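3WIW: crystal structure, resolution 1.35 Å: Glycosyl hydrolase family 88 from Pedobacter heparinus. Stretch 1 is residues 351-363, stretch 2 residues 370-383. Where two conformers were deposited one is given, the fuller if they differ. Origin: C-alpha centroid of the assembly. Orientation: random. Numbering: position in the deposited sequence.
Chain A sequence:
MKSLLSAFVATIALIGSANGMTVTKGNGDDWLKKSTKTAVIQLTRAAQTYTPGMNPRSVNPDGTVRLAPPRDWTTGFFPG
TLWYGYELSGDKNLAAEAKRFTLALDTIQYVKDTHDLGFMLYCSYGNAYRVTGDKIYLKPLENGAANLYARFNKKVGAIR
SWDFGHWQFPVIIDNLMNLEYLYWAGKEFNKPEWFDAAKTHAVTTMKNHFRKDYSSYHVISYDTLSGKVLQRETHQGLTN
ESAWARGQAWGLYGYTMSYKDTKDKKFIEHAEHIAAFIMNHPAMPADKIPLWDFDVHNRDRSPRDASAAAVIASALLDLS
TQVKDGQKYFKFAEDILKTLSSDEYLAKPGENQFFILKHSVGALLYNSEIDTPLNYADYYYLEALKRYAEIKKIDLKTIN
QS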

ATOM      1  N   GLU A 351      -8.031 -17.473 -14.137  1.00 15.60           N
ATOM      2  CA  GLU A 351      -8.947 -17.634 -12.999  1.00 14.80           C
ATOM      3  C   GLU A 351      -9.011 -16.425 -12.081  1.00 13.40           C
ATOM      4  O   GLU A 351      -8.352 -15.423 -12.335  1.00 13.23           O
ATOM      5  CB  GLU A 351      -8.557 -18.886 -12.210  1.00 17.64           C
ATOM      6  CG  GLU A 351      -8.541 -20.115 -13.135  1.00 20.16           C
ATOM      7  CD  GLU A 351      -8.445 -21.436 -12.407  1.00 22.59           C
ATOM      8  OE1 GLU A 351      -8.297 -21.429 -11.162  1.00 22.73           O
ATOM      9  OE2 GLU A 351      -8.521 -22.488 -13.084  1.00 24.16           O
ATOM     10  N   ASN A 352      -9.812 -16.501 -11.022  0.72 12.75           N
ATOM     11  CA  ASN A 352      -9.793 -15.468  -9.979  0.72 11.98           C
ATOM     12  C   ASN A 352     -10.224 -14.085 -10.505  0.72 12.48           C
ATOM     13  O   ASN A 352      -9.798 -13.057  -9.978  0.72 11.89           O
ATOM     14  CB  ASN A 352      -8.374 -15.398  -9.372  0.72 12.85           C
ATOM     15  CG  ASN A 352      -8.320 -14.790  -7.977  0.72 13.44           C
ATOM     16  OD1 ASN A 352      -9.219 -14.987  -7.163  0.72 14.14           O
ATOM     17  ND2 ASN A 352      -7.243 -14.058  -7.692  0.72 12.15           N
ATOM     18  N   GLN A 353     -11.067 -14.061 -11.543  1.00 12.30           N
ATOM     19  CA  GLN A 353     -11.487 -12.812 -12.167  1.00 12.98           C
ATOM     20  C   GLN A 353     -10.296 -11.943 -12.600  1.00 11.47           C
ATOM     21  O   GLN A 353     -10.382 -10.707 -12.664  1.00 12.03           O
ATOM     22  CB  GLN A 353     -12.482 -12.056 -11.272  1.00 13.61           C
ATOM     23  CG  GLN A 353     -13.779 -12.850 -10.998  1.00 14.97           C
ATOM     24  CD  GLN A 353     -14.744 -12.860 -12.200  1.00 17.02           C
ATOM     25  OE1 GLN A 353     -14.326 -12.779 -13.348  1.00 19.33           O
ATOM     26  NE2 GLN A 353     -16.042 -12.912 -11.919  1.00 19.40           N
ATOM     27  N   PHE A 354      -9.199 -12.620 -12.944  1.00 10.97           N
ATOM     28  CA  PHE A 354      -7.959 -12.017 -13.433  1.00 11.49           C
ATOM     29  C   PHE A 354      -7.159 -11.245 -12.382  1.00 11.67           C
ATOM     30  O   PHE A 354      -6.164 -10.588 -12.721  1.00 12.44           O
ATOM     31  CB  PHE A 354      -8.187 -11.154 -14.684  1.00 11.84           C
ATOM     32  CG  PHE A 354      -8.965 -11.850 -15.765  1.00 13.70           C
ATOM     33  CD1 PHE A 354      -8.606 -13.126 -16.201  1.00 14.11           C
ATOM     34  CD2 PHE A 354     -10.078 -11.239 -16.343  1.00 15.09           C
ATOM     35  CE1 PHE A 354      -9.342 -13.759 -17.197  1.00 14.71           C
ATOM     36  CE2 PHE A 354     -10.807 -11.865 -17.339  1.00 16.48           C
ATOM     37  CZ  PHE A 354     -10.440 -13.127 -17.759  1.00 16.21           C
ATOM     38  N   PHE A 355      -7.559 -11.332 -11.114  1.00 10.39           N
ATOM     39  CA  PHE A 355      -6.690 -10.861 -10.052  1.00 10.88           C
ATOM     40  C   PHE A 355      -5.506 -11.805  -9.891  1.00 10.42           C
ATOM     41  O   PHE A 355      -5.604 -12.999 -10.172  1.00 12.82           O
ATOM     42  CB  PHE A 355      -7.431 -10.770  -8.730  1.00 10.68           C
ATOM     43  CG  PHE A 355      -8.463  -9.686  -8.682  1.00 10.16           C
ATOM     44  CD1 PHE A 355      -8.101  -8.379  -8.385  1.00 11.39           C
ATOM     45  CD2 PHE A 355      -9.803  -9.961  -8.930  1.00 11.86           C
ATOM     46  CE1 PHE A 355      -9.058  -7.353  -8.322  1.00 12.34           C
ATOM     47  CE2 PHE A 355     -10.764  -8.958  -8.865  1.00 12.11           C
ATOM     48  CZ  PHE A 355     -10.399  -7.645  -8.564  1.00 12.50           C
ATOM     49  N   ILE A 356      -4.405 -11.285  -9.379  1.00  9.67           N
ATOM     50  CA  ILE A 356      -3.166 -12.051  -9.290  1.00 10.18           C
ATOM     51  C   ILE A 356      -3.109 -12.918  -8.015  1.00 10.13           C
ATOM     52  O   ILE A 356      -2.824 -14.097  -8.093  1.00 11.02           O
ATOM     53  CB  ILE A 356      -1.956 -11.111  -9.373  1.00 11.51           C
ATOM     54  CG1 ILE A 356      -1.938 -10.391 -10.742  1.00 12.56           C
ATOM     55  CG2 ILE A 356      -0.662 -11.874  -9.145  1.00 12.00           C
ATOM     56  CD1 ILE A 356      -0.972  -9.233 -10.853  1.00 13.50           C
ATOM     57  N   LEU A 357      -3.384 -12.335  -6.848  1.00  9.60           N
ATOM     58  CA  LEU A 357      -3.370 -13.053  -5.574  1.00  9.63           C
ATOM     59  C   LEU A 357      -4.770 -13.333  -5.043  1.00  9.37           C
ATOM     60  O   LEU A 357      -5.754 -12.683  -5.427  1.00  9.97           O
ATOM     61  CB  LEU A 357      -2.627 -12.245  -4.521  1.00  9.82           C
ATOM     62  CG  LEU A 357      -1.134 -12.024  -4.731  1.00 10.14           C
ATOM     63  CD1 LEU A 357      -0.559 -11.280  -3.523  1.00 11.86           C
ATOM     64  CD2 LEU A 357      -0.406 -13.333  -4.945  1.00 10.90           C
ATOM     65  N   LYS A 358      -4.834 -14.311  -4.144  1.00 10.01           N
ATOM     66  CA  LYS A 358      -6.050 -14.647  -3.405  1.00  9.88           C
ATOM     67  C   LYS A 358      -5.898 -14.300  -1.920  1.00  9.36           C
ATOM     68  O   LYS A 358      -4.804 -13.945  -1.459  1.00 10.32           O
ATOM     69  CB  LYS A 358      -6.303 -16.144  -3.542  1.00 10.40           C
ATOM     70  CG  LYS A 358      -6.574 -16.560  -4.982  1.00 11.48           C
ATOM     71  CD  LYS A 358      -6.663 -18.088  -5.139  1.00 12.07           C
ATOM     72  CE  LYS A 358      -5.302 -18.782  -5.028  1.00 12.09           C
ATOM     73  NZ  LYS A 358      -5.460 -20.276  -4.953  1.00 13.03           N
ATOM     74  N   HIS A 359      -6.995 -14.376  -1.167  1.00  9.64           N
ATOM     75  CA  HIS A 359      -6.923 -14.430   0.316  1.00  9.32           C
ATOM     76  C   HIS A 359      -6.510 -13.140   1.033  1.00 10.10           C
ATOM     77  O   HIS A 359      -5.679 -13.191   1.945  1.00 10.56           O
ATOM     78  CB  HIS A 359      -6.040 -15.586   0.816  1.00 11.02           C
ATOM     79  CG  HIS A 359      -6.357 -16.913   0.204  1.00 12.18           C
ATOM     80  ND1 HIS A 359      -7.622 -17.466   0.213  1.00 13.98           N
ATOM     81  CD2 HIS A 359      -5.557 -17.810  -0.419  1.00 12.32           C
ATOM     82  CE1 HIS A 359      -7.582 -18.651  -0.374  1.00 14.08           C
ATOM     83  NE2 HIS A 359      -6.343 -18.867  -0.793  1.00 13.93           N
ATOM     84  N   SER A 360      -7.066 -12.000   0.622  1.00  9.22           N
ATOM     85  CA  SER A 360      -6.983 -10.786   1.439  1.00  8.07           C
ATOM     86  C   SER A 360      -8.245 -10.582   2.272  1.00  8.68           C
ATOM     87  O   SER A 360      -9.281 -11.213   2.013  1.00  9.75           O
ATOM     88  CB  SER A 360      -6.714  -9.545   0.584  1.00  8.58           C
ATOM     89  OG  SER A 360      -5.382  -9.579   0.110  1.00  9.16           O
ATOM     90  N   VAL A 361      -8.142  -9.707   3.272  1.00  8.52           N
ATOM     91  CA  VAL A 361      -9.299  -9.384   4.117  1.00  8.82           C
ATOM     92  C   VAL A 361      -9.426  -7.866   4.183  1.00  8.98           C
ATOM     93  O   VAL A 361      -8.522  -7.182   4.708  1.00  9.32           O
ATOM     94  CB  VAL A 361      -9.119  -9.953   5.545  1.00  9.35           C
ATOM     95  CG1 VAL A 361     -10.261  -9.494   6.472  1.00 10.70           C
ATOM     96  CG2 VAL A 361      -9.050 -11.476   5.528  1.00 10.50           C
ATOM     97  N   GLY A 362     -10.538  -7.337   3.661  1.00  9.41           N
ATOM     98  CA  GLY A 362     -10.766  -5.900   3.678  1.00  9.47           C
ATOM     99  C   GLY A 362     -11.113  -5.379   5.067  1.00  9.17           C
ATOM    100  O   GLY A 362     -10.369  -4.590   5.655  1.00 10.68           O
ATOM    101  N   ALA A 363     -12.254  -5.809   5.611  1.00  9.89           N
ATOM    102  CA  ALA A 363     -12.710  -5.324   6.914  1.00 11.45           C
ATOM    103  C   ALA A 363     -13.572  -6.397   7.560  1.00 10.63           C
ATOM    104  O   ALA A 363     -14.805  -6.430   7.395  1.00 11.57           O
ATOM    105  CB  ALA A 363     -13.466  -3.964   6.777  1.00 13.93           C
ATOM    106  N   ILE A 370     -14.052 -10.392   2.900  1.00 10.95           N
ATOM    107  CA  ILE A 370     -13.336 -11.396   3.667  1.00 11.92           C
ATOM    108  C   ILE A 370     -12.908 -12.528   2.745  1.00 12.12           C
ATOM    109  O   ILE A 370     -13.751 -13.206   2.148  1.00 13.81           O
ATOM    110  CB  ILE A 370     -14.185 -11.978   4.814  1.00 13.01           C
ATOM    111  CG1 ILE A 370     -14.642 -10.868   5.776  1.00 14.07           C
ATOM    112  CG2 ILE A 370     -13.388 -13.046   5.559  1.00 13.75           C
ATOM    113  CD1 ILE A 370     -15.718 -11.341   6.766  1.00 15.78           C
ATOM    114  N   ASP A 371     -11.598 -12.731   2.640  1.00 10.54           N
ATOM    115  CA  ASP A 371     -11.013 -13.855   1.890  1.00 11.53           C
ATOM    116  C   ASP A 371     -11.303 -13.720   0.395  1.00 11.59           C
ATOM    117  O   ASP A 371     -11.938 -14.573  -0.215  1.00 14.68           O
ATOM    118  CB  ASP A 371     -11.431 -15.242   2.449  1.00 13.11           C
ATOM    119  CG  ASP A 371     -10.569 -16.351   1.901  1.00 17.23           C
ATOM    120  OD1 ASP A 371      -9.547 -16.067   1.269  1.00 20.96           O
ATOM    121  OD2 ASP A 371     -10.896 -17.528   2.069  1.00 17.16           O
ATOM    122  N   THR A 372     -10.825 -12.626  -0.192  1.00 10.74           N
ATOM    123  CA  THR A 372     -11.049 -12.274  -1.586  1.00 10.79           C
ATOM    124  C   THR A 372      -9.760 -11.673  -2.122  1.00 10.10           C
ATOM    125  O   THR A 372      -8.974 -11.096  -1.360  1.00  9.32           O
ATOM    126  CB  THR A 372     -12.175 -11.153  -1.731  1.00 13.29           C
ATOM    127  OG1 THR A 372     -12.167 -10.602  -3.061  1.00 14.37           O
ATOM    128  CG2 THR A 372     -11.924  -9.975  -0.820  1.00 15.01           C
ATOM    129  N   PRO A 373      -9.528 -11.790  -3.437  0.56  9.46           N
ATOM    130  CA  PRO A 373      -8.507 -10.912  -4.008  0.56  9.87           C
ATOM    131  C   PRO A 373      -8.849  -9.438  -3.786  0.56  9.48           C
ATOM    132  O   PRO A 373     -10.022  -9.064  -3.679  0.56 10.25           O
ATOM    133  CB  PRO A 373      -8.602 -11.202  -5.501  0.56 10.84           C
ATOM    134  CG  PRO A 373     -10.001 -11.633  -5.694  0.56 10.91           C
ATOM    135  CD  PRO A 373     -10.283 -12.494  -4.485  0.56 10.61           C
ATOM    136  N   LEU A 374      -7.814  -8.608  -3.708  1.00  9.71           N
ATOM    137  CA  LEU A 374      -7.969  -7.168  -3.614  1.00  9.82           C
ATOM    138  C   LEU A 374      -6.931  -6.518  -4.494  1.00  8.42           C
ATOM    139  O   LEU A 374      -5.767  -6.937  -4.539  1.00  9.76           O
ATOM    140  CB  LEU A 374      -7.835  -6.719  -2.164  1.00 10.33           C
ATOM    141  CG  LEU A 374      -9.193  -6.621  -1.416  1.00 13.26           C
ATOM    142  CD1 LEU A 374      -9.003  -6.659   0.089  1.00 15.41           C
ATOM    143  CD2 LEU A 374      -9.871  -5.297  -1.861  1.00 14.16           C
ATOM    144  N   ASN A 375      -7.345  -5.475  -5.208  1.00  7.78           N
ATOM    145  CA  ASN A 375      -6.450  -4.826  -6.148  1.00  8.40           C
ATOM    146  C   ASN A 375      -5.139  -4.324  -5.524  1.00  7.29           C
ATOM    147  O   ASN A 375      -4.070  -4.453  -6.138  1.00  8.66           O
ATOM    148  CB  ASN A 375      -7.183  -3.746  -6.949  1.00  9.32           C
ATOM    149  CG  ASN A 375      -7.852  -2.663  -6.087  1.00  9.28           C
ATOM    150  OD1 ASN A 375      -7.596  -2.525  -4.874  1.00  9.60           O
ATOM    151  ND2 ASN A 375      -8.718  -1.871  -6.726  1.00  9.31           N
ATOM    152  N   TYR A 376      -5.171  -3.857  -4.279  1.00  8.04           N
ATOM    153  CA  TYR A 376      -3.929  -3.389  -3.668  1.00  8.93           C
ATOM    154  C   TYR A 376      -3.002  -4.512  -3.237  1.00  7.66           C
ATOM    155  O   TYR A 376      -1.787  -4.312  -3.195  1.00  8.90           O
ATOM    156  CB  TYR A 376      -4.154  -2.401  -2.531  1.00  9.33           C
ATOM    157  CG  TYR A 376      -5.172  -2.807  -1.477  1.00  8.21           C
ATOM    158  CD1 TYR A 376      -4.798  -3.555  -0.353  1.00  9.50           C
ATOM    159  CD2 TYR A 376      -6.505  -2.395  -1.580  1.00  9.09           C
ATOM    160  CE1 TYR A 376      -5.721  -3.892   0.624  1.00 10.07           C
ATOM    161  CE2 TYR A 376      -7.451  -2.712  -0.596  1.00  9.20           C
ATOM    162  CZ  TYR A 376      -7.042  -3.465   0.506  1.00 10.29           C
ATOM    163  OH  TYR A 376      -7.929  -3.785   1.512  1.00 11.81           O
ATOM    164  N   ALA A 377      -3.538  -5.702  -2.944  1.00  7.80           N
ATOM    165  CA  ALA A 377      -2.648  -6.851  -2.706  1.00  8.28           C
ATOM    166  C   ALA A 377      -1.818  -7.104  -3.957  1.00  9.12           C
ATOM    167  O   ALA A 377      -0.604  -7.308  -3.880  1.00  8.68           O
ATOM    168  CB  ALA A 377      -3.423  -8.075  -2.335  1.00 10.06           C
ATOM    169  N   ASP A 378      -2.453  -7.040  -5.125  1.00  8.81           N
ATOM    170  CA  ASP A 378      -1.732  -7.290  -6.369  1.00  8.58           C
ATOM    171  C   ASP A 378      -0.677  -6.204  -6.629  1.00  8.27           C
ATOM    172  O   ASP A 378       0.440  -6.528  -7.072  1.00  9.26           O
ATOM    173  CB  ASP A 378      -2.680  -7.350  -7.569  1.00  9.97           C
ATOM    174  CG  ASP A 378      -3.636  -8.530  -7.539  1.00  9.90           C
ATOM    175  OD1 ASP A 378      -3.534  -9.407  -6.656  1.00  9.97           O
ATOM    176  OD2 ASP A 378      -4.482  -8.615  -8.454  1.00 10.76           O
ATOM    177  N   TYR A 379      -1.014  -4.939  -6.353  1.00  8.01           N
ATOM    178  CA  TYR A 379      -0.117  -3.835  -6.585  1.00  8.71           C
ATOM    179  C   TYR A 379       1.148  -4.001  -5.750  1.00  7.57           C
ATOM    180  O   TYR A 379       2.274  -3.961  -6.285  1.00  8.92           O
ATOM    181  CB  TYR A 379      -0.853  -2.558  -6.215  1.00  8.61           C
ATOM    182  CG  TYR A 379       0.009  -1.324  -6.307  1.00  7.88           C
ATOM    183  CD1 TYR A 379       0.173  -0.628  -7.523  1.00  9.77           C
ATOM    184  CD2 TYR A 379       0.662  -0.815  -5.165  1.00  9.23           C
ATOM    185  CE1 TYR A 379       0.947   0.532  -7.587  1.00 10.10           C
ATOM    186  CE2 TYR A 379       1.448   0.343  -5.231  1.00  9.58           C
ATOM    187  CZ  TYR A 379       1.576   1.008  -6.444  1.00  9.82           C
ATOM    188  OH  TYR A 379       2.312   2.154  -6.550  1.00 11.15           O
ATOM    189  N   TYR A 380       0.989  -4.221  -4.442  1.00  7.85           N
ATOM    190  CA  TYR A 380       2.167  -4.339  -3.577  1.00  9.21           C
ATOM    191  C   TYR A 380       2.929  -5.640  -3.803  1.00  8.28           C
ATOM    192  O   TYR A 380       4.145  -5.675  -3.639  1.00  8.98           O
ATOM    193  CB  TYR A 380       1.845  -4.075  -2.086  1.00  8.85           C
ATOM    194  CG  TYR A 380       1.476  -2.620  -1.885  1.00  8.16           C
ATOM    195  CD1 TYR A 380       2.439  -1.600  -1.978  1.00  9.04           C
ATOM    196  CD2 TYR A 380       0.144  -2.254  -1.695  1.00  7.94           C
ATOM    197  CE1 TYR A 380       2.097  -0.249  -1.845  1.00  9.08           C
ATOM    198  CE2 TYR A 380      -0.217  -0.911  -1.563  1.00  9.16           C
ATOM    199  CZ  TYR A 380       0.768   0.089  -1.648  1.00  8.52           C
ATOM    200  OH  TYR A 380       0.386   1.391  -1.557  1.00  9.35           O
ATOM    201  N   TYR A 381       2.236  -6.691  -4.240  1.00  9.02           N
ATOM    202  CA  TYR A 381       2.921  -7.912  -4.617  1.00 10.00           C
ATOM    203  C   TYR A 381       3.830  -7.710  -5.825  1.00  8.98           C
ATOM    204  O   TYR A 381       5.005  -8.085  -5.795  1.00  9.69           O
ATOM    205  CB  TYR A 381       1.892  -9.004  -4.896  1.00  9.76           C
ATOM    206  CG  TYR A 381       2.453 -10.286  -5.457  1.00 10.53           C
ATOM    207  CD1 TYR A 381       3.281 -11.106  -4.691  1.00 10.81           C
ATOM    208  CD2 TYR A 381       2.128 -10.691  -6.739  1.00 10.16           C
ATOM    209  CE1 TYR A 381       3.777 -12.331  -5.203  1.00 10.90           C
ATOM    210  CE2 TYR A 381       2.604 -11.896  -7.263  1.00 11.04           C
ATOM    211  CZ  TYR A 381       3.429 -12.705  -6.490  1.00 11.76           C
ATOM    212  OH  TYR A 381       3.896 -13.887  -7.019  1.00 12.91           O
ATOM    213  N   LEU A 382       3.325  -7.074  -6.886  1.00  9.08           N
ATOM    214  CA  LEU A 382       4.207  -6.826  -8.025  1.00  9.34           C
ATOM    215  C   LEU A 382       5.317  -5.837  -7.658  1.00  8.87           C
ATOM    216  O   LEU A 382       6.453  -5.971  -8.144  1.00 10.38           O
ATOM    217  CB  LEU A 382       3.449  -6.370  -9.278  1.00  9.80           C
ATOM    218  CG  LEU A 382       2.496  -7.407  -9.879  1.00 10.85           C
ATOM    219  CD1 LEU A 382       2.119  -6.971 -11.277  1.00 12.05           C
ATOM    220  CD2 LEU A 382       3.109  -8.814  -9.910  1.00 12.95           C
ATOM    221  N   GLU A 383       5.033  -4.865  -6.795  1.00 10.07           N
ATOM    222  CA  GLU A 383       6.086  -3.949  -6.352  1.00 10.73           C
ATOM    223  C   GLU A 383       7.194  -4.738  -5.665  1.00 10.21           C
ATOM    224  O   GLU A 383       8.387  -4.531  -5.928  1.00 10.76           O
ATOM    225  CB  GLU A 383       5.509  -2.921  -5.406  1.00 10.19           C
ATOM    226  CG  GLU A 383       6.485  -1.812  -5.073  1.00 10.55           C
ATOM    227  CD  GLU A 383       5.848  -0.851  -4.121  1.00 10.76           C
ATOM    228  OE1 GLU A 383       5.280   0.146  -4.596  1.00 11.99           O
ATOM    229  OE2 GLU A 383       5.864  -1.102  -2.892  1.00 10.59           O
TER
HETATM  230  O   HOH W   1      -5.406 -10.041  -4.691  1.00 10.41           O
HETATM  231  O   HOH W   2      -9.567 -15.352  -2.037  1.00 14.89           O

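I370 opens stretch 2 opposite V361 in an antiparallel, non-hydrogen-bonded pair, their CA atoms 4.5 Å apart. D371 then sits in a beta bulge: its N lies 2.8 Å from S360 O, but the 121° N-H...O angle makes this bond weak. Its carboxylate also bonds across, H359 ND1 donating to D371 OD1 at 2.6 Å and 167°, with the oxygen near the imidazole plane, where the N-H points. T372 closes the ladder in both directions: S360 N to T372 O is 2.9 Å and T372 N to S360 O is 3.0 Å.

P373, whose ring nitrogen carries no hydrogen to donate, packs apolar surface, its CB 3.5 Å from F355 CB. At the N-cap position, L374 sends CD1 to within 3.7 Å of S360 CB, while its N donates to water 1 (3.0 Å), which in turn reaches L357 O (2.8 Å).

Within the helix, A377 CB approaches S360 OG at 3.5 Å. D378 then holds the loop at I356 and L357, its carboxylate accepting from successive amides: I356 N to OD2 at 2.8 Å and 179°, L357 N to OD1 at 2.9 Å and 164°. Y381 offers a ring face to L357, with L357 CD2 4.0 Å from the centroid of the Y381 ring and 6° off its normal, a CH-pi contact. Finally, L382 CD1 meets I356 CD1 at 3.9 Å.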